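Local structure of glycoside hydrolase, GH17 family (Formosa sp. Hel1_33_131, 6FCG) at residues E73-L78 and R104-E109; S145-A150 and V189-A194; A330-H335 and C347-A352; A94-I99 and V151-E156. The protein probably hydrolyses internal beta-1,3-glucosidic linkages of the storage glucan laminarin, acting as an endo-laminarinase of glycoside hydrolase family 17. All coordinates share one frame; numbering follows the deposited sequence.

Contact 1 (E73-L78 and R104-E109); sequences EDMKIL and RELKNE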
# COMPACT_ATOMS: atom_id res chain seq x y z
N GLU A 73 -28.25 -38.22 11.78
CA GLU A 73 -27.19 -37.80 12.70
C GLU A 73 -27.38 -36.33 13.11
O GLU A 73 -27.42 -36.01 14.30
CB GLU A 73 -25.81 -38.03 12.09
CG GLU A 73 -25.37 -39.49 11.98
CD GLU A 73 -24.04 -39.70 11.25
OE1 GLU A 73 -23.66 -38.88 10.37
OE2 GLU A 73 -23.33 -40.68 11.57
N ASP A 74 -27.56 -35.44 12.12
CA ASP A 74 -27.73 -34.00 12.38
C ASP A 74 -28.98 -33.70 13.16
O ASP A 74 -28.97 -32.91 14.11
CB ASP A 74 -27.76 -33.20 11.07
CG ASP A 74 -26.45 -33.23 10.34
OD1 ASP A 74 -25.47 -33.78 10.88
OD2 ASP A 74 -26.36 -32.73 9.19
N MET A 75 -30.07 -34.33 12.76
CA MET A 75 -31.33 -34.12 13.43
C MET A 75 -31.23 -34.50 14.90
O MET A 75 -31.77 -33.77 15.75
CB MET A 75 -32.45 -34.92 12.76
CG MET A 75 -32.85 -34.51 11.35
SD MET A 75 -33.26 -32.79 11.07
CE MET A 75 -31.67 -32.14 10.51
N LYS A 76 -30.57 -35.62 15.20
CA LYS A 76 -30.43 -36.05 16.59
C LYS A 76 -29.64 -35.02 17.39
O LYS A 76 -30.07 -34.65 18.49
CB LYS A 76 -29.80 -37.44 16.71
CG LYS A 76 -30.63 -38.58 16.14
CD LYS A 76 -30.27 -39.95 16.73
CE LYS A 76 -30.59 -41.12 15.81
NZ LYS A 76 -29.41 -41.90 15.36
N ILE A 77 -28.54 -34.53 16.82
CA ILE A 77 -27.72 -33.47 17.42
C ILE A 77 -28.52 -32.19 17.69
O ILE A 77 -28.43 -31.59 18.79
CB ILE A 77 -26.49 -33.14 16.55
CG1 ILE A 77 -25.52 -34.30 16.54
CG2 ILE A 77 -25.78 -31.87 17.03
CD1 ILE A 77 -24.60 -34.32 15.35
N LEU A 78 -29.28 -31.73 16.71
CA LEU A 78 -30.04 -30.51 16.88
C LEU A 78 -31.12 -30.68 17.90
O LEU A 78 -31.41 -29.76 18.68
CB LEU A 78 -30.64 -30.05 15.54
CG LEU A 78 -29.65 -29.66 14.44
CD1 LEU A 78 -30.41 -29.18 13.22
CD2 LEU A 78 -28.69 -28.59 14.92
N ARG A 104 -39.13 -38.01 9.30
CA ARG A 104 -40.21 -39.00 9.37
C ARG A 104 -39.71 -40.32 9.96
O ARG A 104 -40.34 -40.84 10.89
CB ARG A 104 -40.87 -39.24 8.03
CG ARG A 104 -42.00 -40.25 8.14
CD ARG A 104 -42.73 -40.51 6.83
NE ARG A 104 -43.71 -39.53 6.29
CZ ARG A 104 -44.42 -38.59 6.92
NH1 ARG A 104 -44.35 -38.31 8.25
NH2 ARG A 104 -45.25 -37.86 6.16
N GLU A 105 -38.58 -40.83 9.48
CA GLU A 105 -38.00 -42.03 10.08
C GLU A 105 -37.76 -41.89 11.58
O GLU A 105 -38.10 -42.80 12.35
CB GLU A 105 -36.70 -42.45 9.40
CG GLU A 105 -36.91 -43.16 8.07
CD GLU A 105 -35.61 -43.71 7.49
OE1 GLU A 105 -35.51 -43.80 6.25
OE2 GLU A 105 -34.67 -44.04 8.27
N LEU A 106 -37.19 -40.76 12.01
CA LEU A 106 -36.94 -40.55 13.44
C LEU A 106 -38.21 -40.44 14.29
O LEU A 106 -38.20 -40.83 15.44
CB LEU A 106 -36.08 -39.32 13.71
CG LEU A 106 -34.66 -39.28 13.17
CD1 LEU A 106 -34.19 -37.86 13.01
CD2 LEU A 106 -33.66 -40.04 14.05
N LYS A 107 -39.28 -39.90 13.73
CA LYS A 107 -40.57 -39.85 14.42
C LYS A 107 -41.24 -41.24 14.54
O LYS A 107 -41.94 -41.49 15.51
CB LYS A 107 -41.53 -38.84 13.76
CG LYS A 107 -41.00 -37.42 13.76
CD LYS A 107 -41.97 -36.34 13.31
CE LYS A 107 -43.43 -36.52 13.66
NZ LYS A 107 -44.12 -35.23 13.46
N ASN A 108 -41.01 -42.13 13.57
CA ASN A 108 -41.45 -43.51 13.68
C ASN A 108 -40.64 -44.30 14.70
O ASN A 108 -41.21 -45.15 15.37
CB ASN A 108 -41.38 -44.23 12.34
CG ASN A 108 -42.27 -43.59 11.28
OD1 ASN A 108 -43.24 -42.95 11.58
ND2 ASN A 108 -41.94 -43.82 10.00
N GLU A 109 -39.35 -44.01 14.82
CA GLU A 109 -38.47 -44.66 15.82
C GLU A 109 -38.78 -44.23 17.23
O GLU A 109 -38.65 -45.01 18.16
CB GLU A 109 -36.99 -44.37 15.55
CG GLU A 109 -36.41 -45.18 14.40
CD GLU A 109 -34.99 -44.72 13.97
OE1 GLU A 109 -34.63 -44.87 12.76
OE2 GLU A 109 -34.22 -44.23 14.83
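Within segment 104-109, Leu106 makes the apolar contact with segment 73-78, CD1 meeting Met75 and CD2 meeting Lys76. One residue earlier, Glu105 forms a salt bridge with Lys72, which belongs to the same helix as Met75 and Lys76. Leu106 follows, its CB directed at the facing helix and its CA 8.5 Å from the CA of Lys76. Its CG stands anti to its own carbonyl carbon (chi1 -63°), and CD1 runs on nearly anti to CA, which carries that methyl to the base of Met75. There CD1 lies 3.4 Å from Met75 CB and 4.0 Å from Met75 CG, the two side chains crossing at about a right angle. A bend at chi2 (-53°) leads the Met75 thioether away from Leu106, with SD near Ile99; the Met75 side chain also touches Ile103 and Leu86. The other methyl, CD2, lies against the aliphatic part of Lys76, 3.7 Å from Lys76 CE, on the exposed margin of the contact. With only an alanine in place of Leu106, a gap would probably open beside Met75 CB and the Lys76 methylenes would lose this apolar partner. A turn later Glu109 faces the same helix; its OE1 gives Lys72 a second carboxylate, while OE2 stays 5.4 Å from Lys76 NZ. A buried leucine bordered by charged residues thus joins two successive outer helices, linked through strand 83-87, as expected in the helical shell of a TIM barrel.

Contact 2 (S145-A150 and V189-A194); sequences SEIDRA and VNHLQA
Ile147 projects from helix 143-156 toward helix 182-197 and meets His191 and Leu192 there with a single methyl, CG2. That branch stands anti to the Ile147 backbone N, while CG1 lies beside the N (chi1 -68°). Ile147 and His191 run past each other in opposite directions, with CG2 3.7 Å from His191 CD2. The methyl approaches the imidazole obliquely. Leu192 crosses Ile147 at a slant, and its CD2 is 4.0 Å from the same CG2. The methyl therefore has an imidazole and a leucine branch as neighbours, and the CA atoms of Ile147 and Leu192 stay 8.5 Å apart. Leu192 also packs on Ile164 and Ile207, side chains of two barrel strands, and the His191 ring also meets Trp188 edge-to-face. Within helix 143-156, Arg149 points elsewhere: its NH2 makes a salt bridge with Glu146 OE2 at 2.9 Å, met on the anti side and 28° out of the carboxylate plane. Arg149 NE and Glu146 OE1 are held in turn by the backbone at Val91, joining this pair to a neighbouring loop. Asp148 OD1 comes no nearer to His191 NE2 than 4.7 Å. The polar bonds of Arg149 and Glu146 stay within their helix or go to the backbone at Val91 and Trp122; between the two segments the contact is nonpolar and adds no directional bond.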
# COMPACT_ATOMS: atom_id res chain seq x y z
N SER A 145 -42.45 -24.84 -11.26
CA SER A 145 -42.25 -26.20 -10.79
C SER A 145 -41.60 -26.27 -9.39
O SER A 145 -41.87 -27.23 -8.63
CB SER A 145 -41.46 -27.01 -11.80
OG SER A 145 -40.18 -26.47 -11.92
N GLU A 146 -40.77 -25.29 -9.04
CA GLU A 146 -40.22 -25.19 -7.69
C GLU A 146 -41.37 -24.97 -6.69
O GLU A 146 -41.43 -25.61 -5.64
CB GLU A 146 -39.18 -24.09 -7.62
CG GLU A 146 -38.57 -23.73 -6.25
CD GLU A 146 -37.39 -24.60 -5.81
OE1 GLU A 146 -36.88 -24.60 -4.63
OE2 GLU A 146 -36.94 -25.30 -6.70
N ILE A 147 -42.30 -24.09 -7.01
CA ILE A 147 -43.46 -23.90 -6.15
C ILE A 147 -44.28 -25.22 -6.08
O ILE A 147 -44.68 -25.63 -4.98
CB ILE A 147 -44.33 -22.70 -6.61
CG1 ILE A 147 -43.58 -21.37 -6.39
CG2 ILE A 147 -45.69 -22.70 -5.91
CD1 ILE A 147 -43.38 -20.94 -4.95
N ASP A 148 -44.49 -25.88 -7.22
CA ASP A 148 -45.21 -27.17 -7.23
C ASP A 148 -44.54 -28.19 -6.33
O ASP A 148 -45.21 -28.90 -5.59
CB ASP A 148 -45.35 -27.78 -8.66
CG ASP A 148 -46.25 -26.96 -9.60
OD1 ASP A 148 -47.06 -26.11 -9.14
OD2 ASP A 148 -46.11 -27.13 -10.83
N ARG A 149 -43.22 -28.29 -6.38
CA ARG A 149 -42.52 -29.28 -5.56
C ARG A 149 -42.63 -28.96 -4.05
O ARG A 149 -42.67 -29.88 -3.23
CB ARG A 149 -41.07 -29.42 -5.99
CG ARG A 149 -40.88 -30.21 -7.27
CD ARG A 149 -39.41 -30.40 -7.64
NE ARG A 149 -38.62 -29.16 -7.71
CZ ARG A 149 -38.38 -28.40 -8.78
NH1 ARG A 149 -38.90 -28.71 -9.95
NH2 ARG A 149 -37.63 -27.30 -8.67
N ALA A 150 -42.67 -27.69 -3.71
CA ALA A 150 -42.80 -27.23 -2.35
C ALA A 150 -44.16 -27.64 -1.82
O ALA A 150 -44.30 -28.13 -0.70
CB ALA A 150 -42.64 -25.72 -2.28
N VAL A 189 -46.87 -16.02 -3.57
CA VAL A 189 -47.51 -16.03 -2.27
C VAL A 189 -49.01 -16.17 -2.50
O VAL A 189 -49.66 -16.94 -1.82
CB VAL A 189 -47.15 -14.78 -1.45
CG1 VAL A 189 -48.06 -14.61 -0.23
CG2 VAL A 189 -45.71 -14.85 -0.99
N ASN A 190 -49.57 -15.38 -3.42
CA ASN A 190 -51.01 -15.39 -3.67
C ASN A 190 -51.46 -16.75 -4.17
O ASN A 190 -52.52 -17.22 -3.79
CB ASN A 190 -51.43 -14.27 -4.64
CG ASN A 190 -51.61 -12.91 -3.95
OD1 ASN A 190 -51.80 -12.82 -2.73
ND2 ASN A 190 -51.59 -11.85 -4.73
N HIS A 191 -50.65 -17.37 -5.03
CA HIS A 191 -50.92 -18.72 -5.50
C HIS A 191 -51.07 -19.70 -4.34
O HIS A 191 -52.01 -20.49 -4.31
CB HIS A 191 -49.77 -19.15 -6.41
CG HIS A 191 -49.85 -20.58 -6.87
ND1 HIS A 191 -50.52 -20.97 -8.01
CD2 HIS A 191 -49.26 -21.70 -6.38
CE1 HIS A 191 -50.38 -22.28 -8.18
NE2 HIS A 191 -49.62 -22.74 -7.20
N LEU A 192 -50.15 -19.62 -3.38
CA LEU A 192 -50.15 -20.48 -2.21
C LEU A 192 -51.32 -20.18 -1.25
O LEU A 192 -51.93 -21.11 -0.73
CB LEU A 192 -48.81 -20.41 -1.46
CG LEU A 192 -47.57 -21.00 -2.16
CD1 LEU A 192 -46.34 -20.75 -1.32
CD2 LEU A 192 -47.69 -22.49 -2.42
N GLN A 193 -51.63 -18.91 -1.04
CA GLN A 193 -52.81 -18.53 -0.24
C GLN A 193 -54.13 -19.01 -0.87
O GLN A 193 -55.06 -19.38 -0.14
CB GLN A 193 -52.88 -17.02 -0.01
CG GLN A 193 -51.75 -16.38 0.80
CD GLN A 193 -51.60 -16.91 2.21
OE1 GLN A 193 -52.26 -17.87 2.59
NE2 GLN A 193 -50.77 -16.26 3.01
N ALA A 194 -54.19 -19.01 -2.20
CA ALA A 194 -55.35 -19.53 -2.96
C ALA A 194 -55.49 -21.05 -2.85
O ALA A 194 -56.61 -21.54 -2.66
CB ALA A 194 -55.26 -19.12 -4.43

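Contact 3 (A330-H335 and C347-A352); sequences AIFYNH and CFYFEA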
# COMPACT_ATOMS: atom_id res chain seq x y z
N ALA A 330 -20.13 -16.65 19.73
CA ALA A 330 -20.89 -17.04 20.90
C ALA A 330 -21.61 -15.84 21.54
O ALA A 330 -22.79 -15.93 21.89
CB ALA A 330 -19.99 -17.72 21.92
N ILE A 331 -20.90 -14.73 21.69
CA ILE A 331 -21.52 -13.53 22.23
C ILE A 331 -22.72 -13.09 21.37
O ILE A 331 -23.80 -12.79 21.89
CB ILE A 331 -20.51 -12.39 22.39
CG1 ILE A 331 -19.52 -12.73 23.49
CG2 ILE A 331 -21.23 -11.08 22.73
CD1 ILE A 331 -18.28 -11.86 23.49
N PHE A 332 -22.55 -13.08 20.06
CA PHE A 332 -23.61 -12.68 19.16
C PHE A 332 -24.80 -13.64 19.24
O PHE A 332 -25.94 -13.18 19.39
CB PHE A 332 -23.11 -12.56 17.72
CG PHE A 332 -24.12 -11.98 16.77
CD1 PHE A 332 -24.43 -10.63 16.83
CD2 PHE A 332 -24.75 -12.77 15.83
CE1 PHE A 332 -25.36 -10.08 15.96
CE2 PHE A 332 -25.67 -12.22 14.95
CZ PHE A 332 -25.98 -10.88 15.02
N TYR A 333 -24.53 -14.94 19.16
CA TYR A 333 -25.56 -15.97 19.23
C TYR A 333 -26.44 -15.80 20.48
O TYR A 333 -27.67 -15.80 20.38
CB TYR A 333 -24.94 -17.37 19.25
CG TYR A 333 -25.95 -18.48 19.34
CD1 TYR A 333 -26.72 -18.84 18.25
CD2 TYR A 333 -26.12 -19.18 20.53
CE1 TYR A 333 -27.64 -19.88 18.33
CE2 TYR A 333 -27.04 -20.22 20.63
CZ TYR A 333 -27.80 -20.56 19.53
OH TYR A 333 -28.70 -21.59 19.70
N ASN A 334 -25.80 -15.64 21.64
CA ASN A 334 -26.50 -15.48 22.92
C ASN A 334 -27.28 -14.18 23.03
O ASN A 334 -28.40 -14.18 23.55
CB ASN A 334 -25.55 -15.61 24.11
CG ASN A 334 -24.97 -17.01 24.23
OD1 ASN A 334 -25.63 -18.01 23.94
ND2 ASN A 334 -23.75 -17.08 24.66
N HIS A 335 -26.72 -13.08 22.52
CA HIS A 335 -27.45 -11.81 22.48
C HIS A 335 -28.70 -11.93 21.62
O HIS A 335 -29.75 -11.38 21.97
CB HIS A 335 -26.60 -10.65 21.95
CG HIS A 335 -25.71 -10.00 22.97
ND1 HIS A 335 -25.96 -9.96 24.32
CD2 HIS A 335 -24.57 -9.29 22.79
CE1 HIS A 335 -25.00 -9.30 24.94
NE2 HIS A 335 -24.14 -8.88 24.03
N CYS A 347 -35.86 -17.05 15.74
CA CYS A 347 -34.66 -16.71 15.03
C CYS A 347 -34.08 -17.98 14.41
O CYS A 347 -33.54 -18.82 15.12
CB CYS A 347 -33.63 -16.07 15.96
SG CYS A 347 -32.12 -15.66 15.04
N PHE A 348 -34.13 -18.06 13.08
CA PHE A 348 -33.55 -19.18 12.35
C PHE A 348 -32.08 -18.85 12.19
O PHE A 348 -31.64 -18.45 11.12
CB PHE A 348 -34.26 -19.36 11.01
CG PHE A 348 -35.68 -19.86 11.14
CD1 PHE A 348 -36.73 -19.00 11.45
CD2 PHE A 348 -35.97 -21.21 10.96
CE1 PHE A 348 -38.01 -19.48 11.58
CE2 PHE A 348 -37.25 -21.68 11.08
CZ PHE A 348 -38.29 -20.82 11.38
N TYR A 349 -31.30 -19.07 13.24
CA TYR A 349 -29.96 -18.55 13.32
C TYR A 349 -29.10 -19.25 12.26
O TYR A 349 -29.24 -20.48 12.03
CB TYR A 349 -29.40 -18.71 14.75
CG TYR A 349 -27.97 -18.20 14.87
CD1 TYR A 349 -27.73 -16.89 15.16
CD2 TYR A 349 -26.89 -19.03 14.67
CE1 TYR A 349 -26.46 -16.41 15.25
CE2 TYR A 349 -25.61 -18.56 14.74
CZ TYR A 349 -25.41 -17.24 15.05
OH TYR A 349 -24.13 -16.73 15.14
N PHE A 350 -28.20 -18.50 11.64
CA PHE A 350 -27.33 -19.04 10.61
C PHE A 350 -25.92 -19.35 11.17
O PHE A 350 -25.17 -18.40 11.51
CB PHE A 350 -27.23 -18.09 9.43
CG PHE A 350 -26.82 -18.78 8.18
CD1 PHE A 350 -27.76 -19.41 7.40
CD2 PHE A 350 -25.48 -18.92 7.85
CE1 PHE A 350 -27.40 -20.13 6.28
CE2 PHE A 350 -25.11 -19.65 6.72
CZ PHE A 350 -26.09 -20.26 5.94
N GLU A 351 -25.53 -20.62 11.30
CA GLU A 351 -26.27 -21.83 10.87
C GLU A 351 -25.90 -23.00 11.81
O GLU A 351 -25.04 -22.85 12.69
CB GLU A 351 -26.07 -22.15 9.37
CG GLU A 351 -24.77 -22.82 8.98
CD GLU A 351 -24.62 -23.22 7.53
OE1 GLU A 351 -25.34 -24.10 7.01
OE2 GLU A 351 -23.67 -22.67 6.96
N ALA A 352 -26.52 -24.15 11.63
CA ALA A 352 -26.21 -25.30 12.49
C ALA A 352 -24.78 -25.79 12.33
O ALA A 352 -24.02 -25.81 13.31
CB ALA A 352 -27.18 -26.44 12.25
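Tyr333, on the helix that follows the seventh strand of this TIM barrel, sets its ring edge against the face of Tyr349 in a T-shaped (edge-to-face) stack. Segment 347-352 probably occupies the position of the eighth barrel strand: its backbone bonds to Ile303 on one neighbouring strand and to Ser53 on another. The close part of the contact is this aromatic pair, with ring planes at 83° and centroids 4.8 Å apart. Both side chains hold CG anti to the backbone N (chi1 179° in each), which extends the rings toward each other between helix and segment. Phe332 makes the looser part, its CD2 4.1 Å from Tyr349 CE1, at the edge of the tyrosine ring. On the helix's outer side Asn334 is exposed, while the three aromatic rings are buried. Replacing Tyr349 by an alanine would probably leave the edge of Tyr333 without its facing ring and open a gap beside Phe332. The hydroxyls find their polar partners outside the segments, Tyr333 OH in Arg337 and Tyr349 OH, weakly, in Trp308 N. Tyr333 CD1 sits over the centre of the Tyr349 ring, 3.5 Å above its plane.

Contact 4 (A94-I99 and V151-E156); sequences AHTSNI and VALAQE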
# COMPACT_ATOMS: atom_id res chain seq x y z
N ALA A 94 -32.36 -32.63 -3.98
CA ALA A 94 -33.02 -33.65 -3.13
C ALA A 94 -32.96 -33.36 -1.62
O ALA A 94 -33.76 -33.91 -0.86
CB ALA A 94 -32.39 -35.01 -3.40
N HIS A 95 -31.98 -32.55 -1.23
CA HIS A 95 -31.66 -32.25 0.16
C HIS A 95 -32.87 -32.02 1.10
O HIS A 95 -32.98 -32.65 2.13
CB HIS A 95 -30.70 -31.06 0.14
CG HIS A 95 -30.31 -30.54 1.48
ND1 HIS A 95 -30.75 -29.33 1.97
CD2 HIS A 95 -29.46 -31.03 2.41
CE1 HIS A 95 -30.22 -29.11 3.16
NE2 HIS A 95 -29.45 -30.13 3.45
N THR A 96 -33.80 -31.14 0.73
CA THR A 96 -34.91 -30.79 1.60
C THR A 96 -35.85 -31.97 1.77
O THR A 96 -36.33 -32.24 2.85
CB THR A 96 -35.66 -29.60 1.03
OG1 THR A 96 -34.79 -28.45 1.10
CG2 THR A 96 -36.99 -29.33 1.76
N SER A 97 -36.16 -32.61 0.66
CA SER A 97 -36.96 -33.81 0.61
C SER A 97 -36.34 -34.90 1.49
O SER A 97 -37.04 -35.61 2.22
CB SER A 97 -37.09 -34.26 -0.86
OG SER A 97 -37.60 -35.55 -0.98
N ASN A 98 -35.04 -35.06 1.42
CA ASN A 98 -34.37 -36.05 2.25
C ASN A 98 -34.40 -35.71 3.75
O ASN A 98 -34.43 -36.62 4.57
CB ASN A 98 -32.95 -36.32 1.77
CG ASN A 98 -32.93 -36.99 0.41
OD1 ASN A 98 -33.82 -37.76 0.08
ND2 ASN A 98 -31.91 -36.72 -0.35
N ILE A 99 -34.42 -34.42 4.09
CA ILE A 99 -34.51 -34.03 5.49
C ILE A 99 -35.88 -34.44 6.02
O ILE A 99 -35.99 -34.98 7.12
CB ILE A 99 -34.26 -32.54 5.69
CG1 ILE A 99 -32.80 -32.23 5.28
CG2 ILE A 99 -34.45 -32.14 7.15
CD1 ILE A 99 -32.49 -30.76 5.12
N VAL A 151 -45.17 -27.41 -2.65
CA VAL A 151 -46.55 -27.77 -2.32
C VAL A 151 -46.70 -29.28 -2.08
O VAL A 151 -47.27 -29.68 -1.07
CB VAL A 151 -47.51 -27.27 -3.43
CG1 VAL A 151 -48.89 -27.93 -3.34
CG2 VAL A 151 -47.65 -25.75 -3.38
N ALA A 152 -46.15 -30.07 -3.00
CA ALA A 152 -46.14 -31.53 -2.88
C ALA A 152 -45.52 -32.00 -1.56
O ALA A 152 -46.06 -32.91 -0.90
CB ALA A 152 -45.43 -32.19 -4.06
N LEU A 153 -44.40 -31.39 -1.17
CA LEU A 153 -43.76 -31.72 0.11
C LEU A 153 -44.59 -31.30 1.32
O LEU A 153 -44.64 -32.04 2.29
CB LEU A 153 -42.37 -31.11 0.19
CG LEU A 153 -41.38 -31.74 -0.81
CD1 LEU A 153 -40.07 -30.95 -0.80
CD2 LEU A 153 -41.14 -33.23 -0.55
N ALA A 154 -45.24 -30.15 1.27
CA ALA A 154 -46.09 -29.73 2.38
C ALA A 154 -47.27 -30.68 2.56
O ALA A 154 -47.76 -30.89 3.68
CB ALA A 154 -46.58 -28.30 2.16
N GLN A 155 -47.73 -31.23 1.43
CA GLN A 155 -48.81 -32.22 1.40
C GLN A 155 -48.36 -33.60 1.88
O GLN A 155 -49.07 -34.20 2.64
CB GLN A 155 -49.40 -32.33 -0.01
CG GLN A 155 -50.21 -31.10 -0.42
CD GLN A 155 -50.54 -31.04 -1.91
OE1 GLN A 155 -49.89 -31.68 -2.74
NE2 GLN A 155 -51.51 -30.23 -2.26
N GLU A 156 -47.23 -34.12 1.43
CA GLU A 156 -46.77 -35.43 1.89
C GLU A 156 -46.37 -35.38 3.37
O GLU A 156 -46.48 -36.39 4.05
CB GLU A 156 -45.61 -35.97 1.05
CG GLU A 156 -45.25 -37.44 1.28
CD GLU A 156 -44.13 -37.96 0.34
OE1 GLU A 156 -43.67 -37.24 -0.58
OE2 GLU A 156 -43.66 -39.11 0.52
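Leu153 meets Thr96 and Ser97 in a small, partly buried helix-to-helix contact between 95-109 and 143-156, successive helices in the outer layer of the barrel, with barrel strand 116-121 among the elements between them in sequence. The touching atoms are carbon on both sides. Leu153 points at the facing helix; with CG anti to its own carbonyl carbon (chi1 -67°), CD1 and CD2 are split between Thr96 and Ser97. One branch, CD2, stops 4.2 Å from Ser97 CB, touching the methylene of the serine. The other, CD1, lies 4.3 Å from Thr96 CG2. The small residues on helix 95-109 let the backbones come fairly near: the CA atoms of Ser97 and Leu153 are 7.1 Å apart. Val91, in the loop preceding helix 95-109, touches both Leu153 and Thr96 and so adds a further apolar neighbour. Thr96 OG1 hydrogen-bonds to Asn90 O, and weakly to Thr88 OG1, while CG2 faces the leucine. Thr96 thus separates its two functions by branch. What joins the segments is a loose carbon-to-carbon contact without a directional bond, the Thr96 hydroxyl being satisfied by Asn90 O.

Contacts 1, 4 and 2 follow one another around the outer helices of the barrel. Contacts 1 and 4 share helix 95-109, their centres 16 Å apart, and are joined where Arg104 NH2 comes to 2.9 Å from Glu156 O. Contacts 4 and 2 share helix 143-156, with centres 13 Å apart; there Leu192 CD2 lies 3.4 Å from Val151 CG2. Contact 3 differs, its centre about 9 Å from the centre of the chain against 19 to 22 Å for the others. It still touches contact 1 through Leu78 and Ala352. In TIM-barrel hydrolases the active site lies at the C-terminal ends of the strands; contact 3, which includes a segment bonded to barrel strands, may lie nearer to it than the helix pairs.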